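Putative phenazine biosynthesis PhzC/PhzF protein (Clostridium difficile, PDB 4DUN) probably acts as an isomerase of the PhzF family, whose members share the two-lobed fold of diaminopimelate epimerase. Local coordinates at residues I122-S127 with R145-L150; N132-V137 with R168-W173; V91-F96 with K102-R107; A75-A80 with Y112-P117. All coordinates share one frame; numbering follows the deposited sequence.

The four contacts fall into two pairs of neighbours, consistent with the two lobes of the PhzF fold, each a curled sheet round a helix. Contacts 3 and 4 touch, their centres 8 Å apart: helix 73-87 is laid against strand 111-117, and the hairpin of strands 93-98 and 101-108 lies between these two elements in the chain, with 101-108 bordering 111-117. The chain then passes from strand 111-117 to strand 122-123 and enters contacts 1 and 2, whose segments alternate in sequence. Their centres are 10 Å apart, and W173 packs against I124 and L147. Between the pairs the centres lie 27 to 37 Å apart, so each pair builds its own part of the fold.

Contact 1: I122-S127 with R145-L150; sequences IEIELS and RDLILL
I124 and L126 lean on the same methyl of L147: I124 CD1 comes to 4.1 Å from L147 CD1, and L126 CD2 meets that methyl at 4.2 Å. L147 reaches them because its CG stands opposite the backbone N (chi1 180°), which carries the branched end toward 122-127. In I124 it is the CG1 arm, lodged between N and carbonyl carbon (chi1 60°), that leads CD1 inward. Branched aliphatic residues suit a contact that is wholly apolar. The two backbones are not sheet neighbours, and the CA atoms of I124 and L147 stay 9.7 Å apart: strand 140-143 runs antiparallel to both 122-123 and 147-150, and its V141 touches I124 and L147 alike, as does W173 from a loop. Further out, S127 is the N-cap of helix 128-133, its side chain capping a backbone N, and Q130 OE1 accepts from S127 N, much like a capping box. Before L147, R145 forms a side-on salt bridge with buried D146, NE and NH1 both on OD2. R145 NH1 to D146 OD2 is 2.8 Å and uses the syn lone pair, while R145 NE approaches from above the carboxylate plane at 3.2 Å. D146 OD1 hydrogen-bonds to Y191 OH.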
loop_
_atom_site.group_PDB
_atom_site.type_symbol
_atom_site.label_atom_id
_atom_site.label_comp_id
_atom_site.label_asym_id
_atom_site.label_seq_id
_atom_site.Cartn_x
_atom_site.Cartn_y
_atom_site.Cartn_z
ATOM N N ILE A 122 -9.332 -30.805 -13.808
ATOM C CA ILE A 122 -10.300 -31.892 -13.841
ATOM C C ILE A 122 -11.670 -31.369 -13.430
ATOM O O ILE A 122 -11.780 -30.674 -12.405
ATOM C CB ILE A 122 -9.835 -33.068 -12.926
ATOM C CG1 ILE A 122 -8.568 -33.753 -13.518
ATOM C CG2 ILE A 122 -10.987 -34.089 -12.700
ATOM C CD1 ILE A 122 -8.032 -34.918 -12.722
ATOM N N GLU A 123 -12.719 -31.755 -14.196
ATOM C CA GLU A 123 -14.104 -31.397 -13.894
ATOM C C GLU A 123 -14.551 -32.058 -12.594
ATOM O O GLU A 123 -14.316 -33.247 -12.402
ATOM C CB GLU A 123 -15.039 -31.802 -15.046
ATOM C CG GLU A 123 -16.454 -31.253 -14.929
ATOM C CD GLU A 123 -17.348 -31.477 -16.133
ATOM O OE1 GLU A 123 -17.024 -32.340 -16.983
ATOM O OE2 GLU A 123 -18.397 -30.802 -16.209
ATOM N N ILE A 124 -15.183 -31.290 -11.698
ATOM C CA ILE A 124 -15.666 -31.848 -10.428
ATOM C C ILE A 124 -17.123 -31.430 -10.203
ATOM O O ILE A 124 -17.645 -30.562 -10.907
ATOM C CB ILE A 124 -14.783 -31.453 -9.202
ATOM C CG1 ILE A 124 -14.732 -29.904 -8.991
ATOM C CG2 ILE A 124 -13.381 -32.089 -9.270
ATOM C CD1 ILE A 124 -14.333 -29.416 -7.575
ATOM N N GLU A 125 -17.748 -32.035 -9.202
ATOM C CA GLU A 125 -19.083 -31.704 -8.737
ATOM C C GLU A 125 -18.940 -31.161 -7.332
ATOM O O GLU A 125 -18.384 -31.846 -6.472
ATOM C CB GLU A 125 -20.005 -32.932 -8.767
ATOM C CG GLU A 125 -20.590 -33.233 -10.132
ATOM C CD GLU A 125 -21.158 -34.629 -10.303
ATOM O OE1 GLU A 125 -21.347 -35.041 -11.472
ATOM O OE2 GLU A 125 -21.394 -35.320 -9.282
ATOM N N LEU A 126 -19.388 -29.925 -7.100
ATOM C CA LEU A 126 -19.331 -29.345 -5.759
ATOM C C LEU A 126 -20.437 -29.917 -4.897
ATOM O O LEU A 126 -21.539 -30.155 -5.396
ATOM C CB LEU A 126 -19.475 -27.815 -5.794
ATOM C CG LEU A 126 -18.389 -27.016 -6.499
ATOM C CD1 LEU A 126 -18.763 -25.568 -6.542
ATOM C CD2 LEU A 126 -17.034 -27.167 -5.809
ATOM N N SER A 127 -20.163 -30.073 -3.593
ATOM C CA SER A 127 -21.147 -30.503 -2.604
ATOM C C SER A 127 -22.192 -29.387 -2.430
ATOM O O SER A 127 -21.850 -28.226 -2.685
ATOM C CB SER A 127 -20.457 -30.794 -1.271
ATOM O OG SER A 127 -19.925 -29.600 -0.714
ATOM N N ARG A 145 -4.876 -26.455 -8.421
ATOM C CA ARG A 145 -4.377 -25.754 -7.220
ATOM C C ARG A 145 -5.498 -24.777 -6.774
ATOM O O ARG A 145 -5.818 -24.660 -5.588
ATOM C CB ARG A 145 -3.081 -25.000 -7.550
ATOM C CG ARG A 145 -2.528 -24.182 -6.381
ATOM C CD ARG A 145 -1.542 -23.130 -6.838
ATOM N NE ARG A 145 -2.186 -22.075 -7.629
ATOM C CZ ARG A 145 -1.523 -21.120 -8.272
ATOM N NH1 ARG A 145 -2.181 -20.212 -8.980
ATOM N NH2 ARG A 145 -0.200 -21.055 -8.198
ATOM N N ASP A 146 -6.139 -24.161 -7.777
ATOM C CA ASP A 146 -7.247 -23.220 -7.638
ATOM C C ASP A 146 -8.566 -23.849 -8.085
ATOM O O ASP A 146 -8.579 -24.833 -8.844
ATOM C CB ASP A 146 -6.975 -21.970 -8.496
ATOM C CG ASP A 146 -5.632 -21.312 -8.241
ATOM O OD1 ASP A 146 -5.375 -20.920 -7.083
ATOM O OD2 ASP A 146 -4.830 -21.220 -9.190
ATOM N N LEU A 147 -9.679 -23.259 -7.628
ATOM C CA LEU A 147 -11.018 -23.668 -8.052
ATOM C C LEU A 147 -11.374 -22.848 -9.280
ATOM O O LEU A 147 -11.167 -21.626 -9.286
ATOM C CB LEU A 147 -12.051 -23.457 -6.934
ATOM C CG LEU A 147 -13.496 -23.835 -7.251
ATOM C CD1 LEU A 147 -13.648 -25.352 -7.461
ATOM C CD2 LEU A 147 -14.430 -23.397 -6.101
ATOM N N ILE A 148 -11.848 -23.512 -10.340
ATOM C CA ILE A 148 -12.162 -22.819 -11.587
ATOM C C ILE A 148 -13.661 -22.884 -11.828
ATOM O O ILE A 148 -14.220 -23.980 -11.951
ATOM C CB ILE A 148 -11.352 -23.407 -12.769
ATOM C CG1 ILE A 148 -9.826 -23.326 -12.464
ATOM C CG2 ILE A 148 -11.700 -22.682 -14.092
ATOM C CD1 ILE A 148 -8.995 -24.309 -13.189
ATOM N N LEU A 149 -14.290 -21.706 -11.929
ATOM C CA LEU A 149 -15.731 -21.583 -12.164
ATOM C C LEU A 149 -15.983 -21.029 -13.537
ATOM O O LEU A 149 -15.627 -19.879 -13.832
ATOM C CB LEU A 149 -16.408 -20.689 -11.093
ATOM C CG LEU A 149 -16.106 -21.027 -9.602
ATOM C CD1 LEU A 149 -16.724 -19.993 -8.659
ATOM C CD2 LEU A 149 -16.557 -22.444 -9.241
ATOM N N LEU A 150 -16.556 -21.864 -14.403
ATOM C CA LEU A 150 -16.890 -21.433 -15.752
ATOM C C LEU A 150 -18.216 -20.694 -15.718
ATOM O O LEU A 150 -19.248 -21.286 -15.387
ATOM C CB LEU A 150 -16.922 -22.624 -16.743
ATOM C CG LEU A 150 -17.425 -22.282 -18.158
ATOM C CD1 LEU A 150 -16.385 -21.461 -18.943
ATOM C CD2 LEU A 150 -17.829 -23.519 -18.915
#

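Contact 2: N132-V137 with R168-W173; sequences NLIGCV and RKLTDW
The end of helix 128-133 settles on the turn-rich loop that leads from helix 164-167 to strand 176-181, with L133 and I134 meeting K169 and L170. L133 CD1 lies 3.8 Å from K169 CB and L133 CD2 3.8 Å from K169 CD, the two side chains crossing at about a right angle. Against L170, L133 slides in the opposite direction, its CB passing L170 CD2 at 3.9 Å. The other branch of L170 takes up I134: L170 CD1 stands 3.8 Å from I134 CG2. That methyl is set beside the backbone N because CG1 takes the position between N and carbonyl carbon (chi1 57°); CG2 also touches L147, while CD1 leads away to L126 and L149 lies alongside. L170 is the centre of an inverse gamma turn and also begins a type I turn ending at W173, bends that present its side chain to the helix end. G135 leaves the helix with positive phi, natural to glycine. K169 suits the margin: its methylene chain covers L133 while NZ hydrogen-bonds to Q166 OE1. No hydrogen bond joins the two segments, so the contact rests on non-directional apolar packing, and the turns probably set how the side chains meet.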
loop_
_atom_site.group_PDB
_atom_site.type_symbol
_atom_site.label_atom_id
_atom_site.label_comp_id
_atom_site.label_asym_id
_atom_site.label_seq_id
_atom_site.Cartn_x
_atom_site.Cartn_y
_atom_site.Cartn_z
ATOM N N ASN A 132 -23.019 -23.332 -2.258
ATOM C CA ASN A 132 -23.552 -22.157 -1.578
ATOM C C ASN A 132 -22.426 -21.173 -1.198
ATOM O O ASN A 132 -22.718 -20.019 -0.904
ATOM C CB ASN A 132 -24.366 -22.567 -0.346
ATOM C CG ASN A 132 -25.732 -23.156 -0.672
ATOM O OD1 ASN A 132 -26.250 -23.040 -1.795
ATOM N ND2 ASN A 132 -26.364 -23.780 0.319
ATOM N N LEU A 133 -21.150 -21.609 -1.212
ATOM C CA LEU A 133 -20.037 -20.722 -0.849
ATOM C C LEU A 133 -19.453 -19.951 -2.046
ATOM O O LEU A 133 -18.801 -18.925 -1.836
ATOM C CB LEU A 133 -18.899 -21.501 -0.166
ATOM C CG LEU A 133 -19.241 -22.226 1.152
ATOM C CD1 LEU A 133 -18.145 -23.205 1.518
ATOM C CD2 LEU A 133 -19.548 -21.244 2.283
ATOM N N ILE A 134 -19.665 -20.442 -3.282
ATOM C CA ILE A 134 -19.070 -19.837 -4.486
ATOM C C ILE A 134 -19.745 -18.524 -4.939
ATOM O O ILE A 134 -19.124 -17.767 -5.692
ATOM C CB ILE A 134 -18.953 -20.839 -5.662
ATOM C CG1 ILE A 134 -20.325 -21.450 -6.048
ATOM C CG2 ILE A 134 -17.879 -21.913 -5.350
ATOM C CD1 ILE A 134 -20.301 -22.220 -7.354
ATOM N N GLY A 135 -20.970 -18.263 -4.482
ATOM C CA GLY A 135 -21.689 -17.027 -4.772
ATOM C C GLY A 135 -22.050 -16.784 -6.222
ATOM O O GLY A 135 -22.035 -15.638 -6.679
ATOM N N CYS A 136 -22.337 -17.871 -6.963
ATOM C CA CYS A 136 -22.744 -17.845 -8.371
ATOM C C CYS A 136 -23.227 -19.233 -8.757
ATOM O O CYS A 136 -23.070 -20.175 -7.975
ATOM C CB CYS A 136 -21.600 -17.372 -9.277
ATOM S SG CYS A 136 -20.167 -18.483 -9.304
ATOM N N VAL A 137 -23.840 -19.354 -9.947
ATOM C CA VAL A 137 -24.267 -20.636 -10.500
ATOM C C VAL A 137 -23.473 -20.819 -11.804
ATOM O O VAL A 137 -23.860 -20.317 -12.864
ATOM C CB VAL A 137 -25.798 -20.826 -10.682
ATOM C CG1 VAL A 137 -26.103 -22.232 -11.212
ATOM C CG2 VAL A 137 -26.546 -20.587 -9.371
ATOM N N ARG A 168 -13.336 -17.907 1.789
ATOM C CA ARG A 168 -12.331 -18.437 2.717
ATOM C C ARG A 168 -12.704 -19.839 3.239
ATOM O O ARG A 168 -11.820 -20.583 3.668
ATOM C CB ARG A 168 -12.136 -17.489 3.903
ATOM C CG ARG A 168 -11.096 -16.430 3.646
ATOM C CD ARG A 168 -10.698 -15.677 4.906
ATOM N NE ARG A 168 -11.775 -14.841 5.438
ATOM C CZ ARG A 168 -12.062 -13.608 5.026
ATOM N NH1 ARG A 168 -11.381 -13.058 4.028
ATOM N NH2 ARG A 168 -13.034 -12.918 5.606
ATOM N N LYS A 169 -14.004 -20.193 3.199
ATOM C CA LYS A 169 -14.513 -21.485 3.665
ATOM C C LYS A 169 -14.252 -22.607 2.638
ATOM O O LYS A 169 -14.397 -23.781 2.989
ATOM C CB LYS A 169 -16.010 -21.394 4.024
ATOM C CG LYS A 169 -16.285 -20.542 5.261
ATOM C CD LYS A 169 -17.777 -20.356 5.510
ATOM C CE LYS A 169 -18.045 -19.284 6.533
ATOM N NZ LYS A 169 -19.504 -19.062 6.723
ATOM N N LEU A 170 -13.823 -22.256 1.396
ATOM C CA LEU A 170 -13.462 -23.218 0.348
ATOM C C LEU A 170 -11.957 -23.541 0.482
ATOM O O LEU A 170 -11.147 -23.185 -0.389
ATOM C CB LEU A 170 -13.798 -22.664 -1.061
ATOM C CG LEU A 170 -15.268 -22.368 -1.359
ATOM C CD1 LEU A 170 -15.386 -21.361 -2.472
ATOM C CD2 LEU A 170 -16.044 -23.640 -1.706
ATOM N N THR A 171 -11.602 -24.207 1.604
ATOM C CA THR A 171 -10.237 -24.545 2.033
ATOM C C THR A 171 -9.490 -25.542 1.128
ATOM O O THR A 171 -8.270 -25.659 1.252
ATOM C CB THR A 171 -10.258 -25.093 3.473
ATOM O OG1 THR A 171 -11.197 -26.172 3.568
ATOM C CG2 THR A 171 -10.580 -24.012 4.508
ATOM N N ASP A 172 -10.191 -26.238 0.221
ATOM C CA ASP A 172 -9.566 -27.205 -0.688
ATOM C C ASP A 172 -8.722 -26.540 -1.793
ATOM O O ASP A 172 -7.936 -27.237 -2.430
ATOM C CB ASP A 172 -10.636 -28.099 -1.340
ATOM C CG ASP A 172 -10.749 -29.506 -0.792
ATOM O OD1 ASP A 172 -10.172 -29.775 0.293
ATOM O OD2 ASP A 172 -11.434 -30.337 -1.434
ATOM N N TRP A 173 -8.871 -25.213 -2.011
ATOM C CA TRP A 173 -8.184 -24.494 -3.092
ATOM C C TRP A 173 -7.454 -23.233 -2.600
ATOM O O TRP A 173 -7.844 -22.657 -1.585
ATOM C CB TRP A 173 -9.197 -24.132 -4.202
ATOM C CG TRP A 173 -9.840 -25.357 -4.792
ATOM C CD1 TRP A 173 -9.293 -26.202 -5.714
ATOM C CD2 TRP A 173 -11.068 -25.968 -4.366
ATOM N NE1 TRP A 173 -10.138 -27.264 -5.943
ATOM C CE2 TRP A 173 -11.225 -27.156 -5.113
ATOM C CE3 TRP A 173 -12.079 -25.599 -3.457
ATOM C CZ2 TRP A 173 -12.337 -27.995 -4.961
ATOM C CZ3 TRP A 173 -13.184 -26.425 -3.313
ATOM C CH2 TRP A 173 -13.312 -27.604 -4.064
#

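Contact 3: V91-F96 with K102-R107; sequences VKKIDF and KLEVTR
A beta hairpin pairs strands 93-98 and 101-108, with I94 facing V105 and F96 facing L103 as hydrogen-bonded antiparallel pairs. I94 N reaches V105 O at 2.9 Å and V105 N returns to I94 O at 2.8 Å; F96 and L103 exchange a similar pair, and R107 N to K92 O (2.8 Å, nearly straight at 171°) extends the ladder. On the apolar face, V105 CG2 sits at the edge of the F96 ring, 4.2 Å from CE2, while I94 CG2 lies over one ring face, toward its rim. The other face is polar, as suits positions wholly or partly open to solvent: D95 and E104 run side by side, though E104 has two conformers, so the closeness of their carboxylates is doubtful. R107, extended beyond its CB, lies near K92 NZ, but its guanidinium is held by N110, G109 O and S84. Beneath the hairpin, helix 73-87 meets F96 through T76 and A79 and V105 through A80; strands 57-63 and 111-117 flank it.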
loop_
_atom_site.group_PDB
_atom_site.type_symbol
_atom_site.label_atom_id
_atom_site.label_comp_id
_atom_site.label_asym_id
_atom_site.label_seq_id
_atom_site.Cartn_x
_atom_site.Cartn_y
_atom_site.Cartn_z
ATOM N N VAL A 91 19.396 -7.284 -23.050
ATOM C CA VAL A 91 19.673 -8.723 -22.893
ATOM C C VAL A 91 18.353 -9.477 -23.202
ATOM O O VAL A 91 17.279 -8.994 -22.814
ATOM C CB VAL A 91 20.263 -9.099 -21.494
ATOM C CG1 VAL A 91 19.253 -8.884 -20.353
ATOM C CG2 VAL A 91 20.803 -10.530 -21.488
ATOM N N LYS A 92 18.438 -10.603 -23.949
ATOM C CA LYS A 92 17.256 -11.372 -24.351
ATOM C C LYS A 92 16.872 -12.450 -23.336
ATOM O O LYS A 92 15.685 -12.667 -23.121
ATOM C CB LYS A 92 17.464 -12.009 -25.744
ATOM C CG LYS A 92 17.542 -10.984 -26.890
ATOM C CD LYS A 92 16.301 -10.087 -26.982
ATOM C CE LYS A 92 16.634 -8.691 -27.453
ATOM N NZ LYS A 92 15.845 -7.663 -26.719
ATOM N N LYS A 93 17.858 -13.136 -22.732
ATOM C CA LYS A 93 17.604 -14.216 -21.765
ATOM C C LYS A 93 18.013 -13.791 -20.363
ATOM O O LYS A 93 19.180 -13.433 -20.146
ATOM C CB LYS A 93 18.380 -15.487 -22.163
ATOM C CG LYS A 93 17.845 -16.212 -23.389
ATOM C CD LYS A 93 18.388 -17.640 -23.425
ATOM C CE LYS A 93 18.298 -18.285 -24.789
ATOM N NZ LYS A 93 18.803 -19.685 -24.767
ATOM N N ILE A 94 17.054 -13.815 -19.419
ATOM C CA ILE A 94 17.294 -13.435 -18.032
ATOM C C ILE A 94 17.046 -14.672 -17.154
ATOM O O ILE A 94 15.945 -15.230 -17.157
ATOM C CB ILE A 94 16.470 -12.195 -17.573
ATOM C CG1 ILE A 94 16.672 -10.936 -18.489
ATOM C CG2 ILE A 94 16.799 -11.827 -16.127
ATOM C CD1 ILE A 94 15.522 -10.701 -19.475
ATOM N N ASP A 95 18.099 -15.125 -16.449
ATOM C CA ASP A 95 18.028 -16.248 -15.512
ATOM C C ASP A 95 18.047 -15.722 -14.105
ATOM O O ASP A 95 18.927 -14.914 -13.766
ATOM C CB ASP A 95 19.200 -17.236 -15.704
ATOM C CG ASP A 95 19.118 -18.077 -16.964
ATOM O OD1 ASP A 95 18.035 -18.127 -17.570
ATOM O OD2 ASP A 95 20.122 -18.735 -17.301
ATOM N N PHE A 96 17.118 -16.210 -13.272
ATOM C CA PHE A 96 17.052 -15.855 -11.851
ATOM C C PHE A 96 17.150 -17.085 -10.977
ATOM O O PHE A 96 16.471 -18.073 -11.248
ATOM C CB PHE A 96 15.730 -15.155 -11.521
ATOM C CG PHE A 96 15.493 -13.814 -12.164
ATOM C CD1 PHE A 96 16.214 -12.694 -11.755
ATOM C CD2 PHE A 96 14.474 -13.644 -13.097
ATOM C CE1 PHE A 96 15.953 -11.435 -12.305
ATOM C CE2 PHE A 96 14.185 -12.374 -13.616
ATOM C CZ PHE A 96 14.932 -11.279 -13.221
ATOM N N LYS A 102 15.625 -22.256 -10.433
ATOM C CA LYS A 102 15.970 -21.335 -11.509
ATOM C C LYS A 102 14.735 -20.930 -12.316
ATOM O O LYS A 102 13.959 -21.796 -12.722
ATOM C CB LYS A 102 17.024 -21.972 -12.431
ATOM C CG LYS A 102 17.509 -21.034 -13.543
ATOM C CD LYS A 102 18.749 -21.572 -14.279
ATOM C CE LYS A 102 18.478 -22.599 -15.334
ATOM N NZ LYS A 102 19.653 -22.745 -16.234
ATOM N N LEU A 103 14.590 -19.630 -12.585
ATOM C CA LEU A 103 13.510 -19.122 -13.431
ATOM C C LEU A 103 14.108 -18.417 -14.631
ATOM O O LEU A 103 15.033 -17.598 -14.488
ATOM C CB LEU A 103 12.557 -18.172 -12.689
ATOM C CG LEU A 103 11.892 -18.667 -11.405
ATOM C CD1 LEU A 103 11.161 -17.517 -10.744
ATOM C CD2 LEU A 103 10.930 -19.821 -11.670
ATOM N N GLU A 104 13.621 -18.745 -15.820
ATOM C CA GLU A 104 14.102 -18.073 -17.025
ATOM C C GLU A 104 13.011 -17.174 -17.582
ATOM O O GLU A 104 11.843 -17.552 -17.577
ATOM C CB GLU A 104 14.563 -19.074 -18.096
ATOM C CG GLU A 104 15.193 -18.390 -19.298
ATOM C CD GLU A 104 16.046 -19.276 -20.176
ATOM O OE1 GLU A 104 15.566 -19.655 -21.267
ATOM O OE2 GLU A 104 17.200 -19.571 -19.794
ATOM N N VAL A 105 13.396 -15.977 -18.048
ATOM C CA VAL A 105 12.479 -15.019 -18.687
ATOM C C VAL A 105 13.131 -14.660 -20.035
ATOM O O VAL A 105 14.336 -14.401 -20.074
ATOM C CB VAL A 105 12.129 -13.764 -17.832
ATOM C CG1 VAL A 105 11.101 -12.871 -18.550
ATOM C CG2 VAL A 105 11.612 -14.164 -16.447
ATOM N N THR A 106 12.352 -14.694 -21.131
ATOM C CA THR A 106 12.869 -14.320 -22.449
ATOM C C THR A 106 12.193 -13.046 -22.910
ATOM O O THR A 106 10.966 -12.954 -22.850
ATOM C CB THR A 106 12.684 -15.450 -23.476
ATOM O OG1 THR A 106 13.329 -16.625 -22.989
ATOM C CG2 THR A 106 13.270 -15.085 -24.839
ATOM N N ARG A 107 12.991 -12.055 -23.345
ATOM C CA ARG A 107 12.478 -10.804 -23.894
ATOM C C ARG A 107 12.333 -10.978 -25.389
ATOM O O ARG A 107 13.305 -11.306 -26.076
ATOM C CB ARG A 107 13.397 -9.597 -23.569
ATOM C CG ARG A 107 12.766 -8.272 -24.018
ATOM C CD ARG A 107 13.645 -7.094 -23.713
ATOM N NE ARG A 107 13.150 -5.862 -24.335
ATOM C CZ ARG A 107 13.703 -4.674 -24.139
ATOM N NH1 ARG A 107 14.763 -4.553 -23.354
ATOM N NH2 ARG A 107 13.215 -3.598 -24.748
#

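Contact 4: A75-A80 with Y112-P117; sequences ATLAAA and YEMIFP
L77 and A80 of helix 73-87 pack on Y112 and M114 of strand 111-117, a helix-on-sheet contact in what is consistent with the helix-filled barrel of a PhzF lobe. The axes of the two short segments pass 9.2 Å apart at 135°. The contact is apolar packing, with no hydrogen bond between the segments. L77 CG rests 3.7 Å from Y112 CB, the two side chains crossing at about a right angle; with CG opposite the backbone N (chi1 -170°), L77 also extends CD1 to within 4.2 Å of M114 CE. M114 suits this reach, since its unbranched thioether runs straight through CG and then turns at the sulfur to bring its methyl to the leucine. A80, with only a methyl, lets the broad tyrosine ring come close. Polar bonds hold each partner in its own element: A80 N bonds T76 O at 3.0 Å, T76 OG1 bonds C72 O, and the strand backbone pairs with 244-259 through Y112 and M114 and with T106 through E113. E113 points away from the helix and bonds N108. The side chain of M114 is also about 6 Å from a bound sulfate, probably from the crystallisation liquor, and that of L77 about 11 Å from E47, the predicted active-site residue. At the ring itself, A80 CB touches Y112 CD1 at 4.0 Å and A80 O lies 3.9 Å from Y112 CE1.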
loop_
_atom_site.group_PDB
_atom_site.type_symbol
_atom_site.label_atom_id
_atom_site.label_comp_id
_atom_site.label_asym_id
_atom_site.label_seq_id
_atom_site.Cartn_x
_atom_site.Cartn_y
_atom_site.Cartn_z
ATOM N N ALA A 75 5.769 -10.515 -10.474
ATOM C CA ALA A 75 6.871 -9.621 -10.057
ATOM C C ALA A 75 8.176 -10.035 -10.727
ATOM O O ALA A 75 9.045 -9.185 -10.918
ATOM C CB ALA A 75 7.038 -9.597 -8.540
ATOM N N THR A 76 8.300 -11.333 -11.131
ATOM C CA THR A 76 9.474 -11.821 -11.851
ATOM C C THR A 76 9.533 -11.138 -13.234
ATOM O O THR A 76 10.620 -10.754 -13.673
ATOM C CB THR A 76 9.491 -13.347 -11.940
ATOM O OG1 THR A 76 9.510 -13.859 -10.599
ATOM C CG2 THR A 76 10.732 -13.884 -12.691
ATOM N N LEU A 77 8.371 -10.982 -13.904
ATOM C CA LEU A 77 8.293 -10.282 -15.199
ATOM C C LEU A 77 8.800 -8.832 -15.001
ATOM O O LEU A 77 9.641 -8.360 -15.778
ATOM C CB LEU A 77 6.843 -10.316 -15.728
ATOM C CG LEU A 77 6.617 -9.844 -17.176
ATOM C CD1 LEU A 77 5.375 -10.496 -17.773
ATOM C CD2 LEU A 77 6.422 -8.322 -17.239
ATOM N N ALA A 78 8.320 -8.140 -13.929
ATOM C CA ALA A 78 8.771 -6.771 -13.622
ATOM C C ALA A 78 10.306 -6.720 -13.431
ATOM O O ALA A 78 10.949 -5.803 -13.947
ATOM C CB ALA A 78 8.069 -6.238 -12.375
ATOM N N ALA A 79 10.875 -7.676 -12.676
ATOM C CA ALA A 79 12.331 -7.734 -12.448
ATOM C C ALA A 79 13.094 -7.921 -13.795
ATOM O O ALA A 79 14.101 -7.262 -14.006
ATOM C CB ALA A 79 12.673 -8.864 -11.486
ATOM N N ALA A 80 12.598 -8.793 -14.692
ATOM C CA ALA A 80 13.224 -9.026 -15.997
ATOM C C ALA A 80 13.171 -7.745 -16.828
ATOM O O ALA A 80 14.153 -7.403 -17.479
ATOM C CB ALA A 80 12.533 -10.170 -16.734
ATOM N N TYR A 112 7.649 -10.066 -22.458
ATOM C CA TYR A 112 8.459 -10.909 -21.587
ATOM C C TYR A 112 7.787 -12.264 -21.480
ATOM O O TYR A 112 6.640 -12.357 -21.089
ATOM C CB TYR A 112 8.683 -10.231 -20.237
ATOM C CG TYR A 112 9.561 -9.024 -20.413
ATOM C CD1 TYR A 112 10.933 -9.115 -20.260
ATOM C CD2 TYR A 112 9.024 -7.810 -20.803
ATOM C CE1 TYR A 112 11.736 -8.025 -20.459
ATOM C CE2 TYR A 112 9.819 -6.718 -21.001
ATOM C CZ TYR A 112 11.177 -6.828 -20.829
ATOM O OH TYR A 112 11.980 -5.741 -21.028
ATOM N N GLU A 113 8.524 -13.303 -21.849
ATOM C CA GLU A 113 8.009 -14.664 -21.904
ATOM C C GLU A 113 8.429 -15.594 -20.775
ATOM O O GLU A 113 9.597 -15.660 -20.413
ATOM C CB GLU A 113 8.424 -15.316 -23.229
ATOM C CG GLU A 113 8.148 -14.477 -24.462
ATOM C CD GLU A 113 8.614 -15.142 -25.745
ATOM O OE1 GLU A 113 9.584 -15.920 -25.695
ATOM O OE2 GLU A 113 8.010 -14.879 -26.797
ATOM N N MET A 114 7.453 -16.316 -20.238
ATOM C CA MET A 114 7.722 -17.282 -19.167
ATOM C C MET A 114 7.056 -18.608 -19.523
ATOM O O MET A 114 5.885 -18.642 -19.913
ATOM C CB MET A 114 7.232 -16.754 -17.803
ATOM C CG MET A 114 7.788 -15.376 -17.462
ATOM S SD MET A 114 7.228 -14.648 -15.886
ATOM C CE MET A 114 5.504 -14.404 -16.203
ATOM N N ILE A 115 7.816 -19.700 -19.400
ATOM C CA ILE A 115 7.351 -21.033 -19.764
ATOM C C ILE A 115 7.005 -21.777 -18.490
ATOM O O ILE A 115 7.826 -21.891 -17.578
ATOM C CB ILE A 115 8.379 -21.784 -20.657
ATOM C CG1 ILE A 115 8.531 -21.056 -22.012
ATOM C CG2 ILE A 115 7.950 -23.264 -20.862
ATOM C CD1 ILE A 115 9.674 -21.557 -22.921
ATOM N N PHE A 116 5.744 -22.214 -18.408
ATOM C CA PHE A 116 5.156 -22.880 -17.241
ATOM C C PHE A 116 4.642 -24.282 -17.593
ATOM O O PHE A 116 4.349 -24.522 -18.759
ATOM C CB PHE A 116 3.971 -22.015 -16.729
ATOM C CG PHE A 116 4.236 -20.716 -15.983
ATOM C CD1 PHE A 116 5.534 -20.291 -15.714
ATOM C CD2 PHE A 116 3.180 -19.934 -15.523
ATOM C CE1 PHE A 116 5.771 -19.102 -15.018
ATOM C CE2 PHE A 116 3.419 -18.746 -14.818
ATOM C CZ PHE A 116 4.713 -18.343 -14.567
ATOM N N PRO A 117 4.477 -25.222 -16.623
ATOM C CA PRO A 117 3.914 -26.540 -16.969
ATOM C C PRO A 117 2.435 -26.411 -17.348
ATOM O O PRO A 117 1.730 -25.563 -16.798
ATOM C CB PRO A 117 4.100 -27.340 -15.673
ATOM C CG PRO A 117 4.013 -26.317 -14.599
ATOM C CD PRO A 117 4.753 -25.135 -15.164
#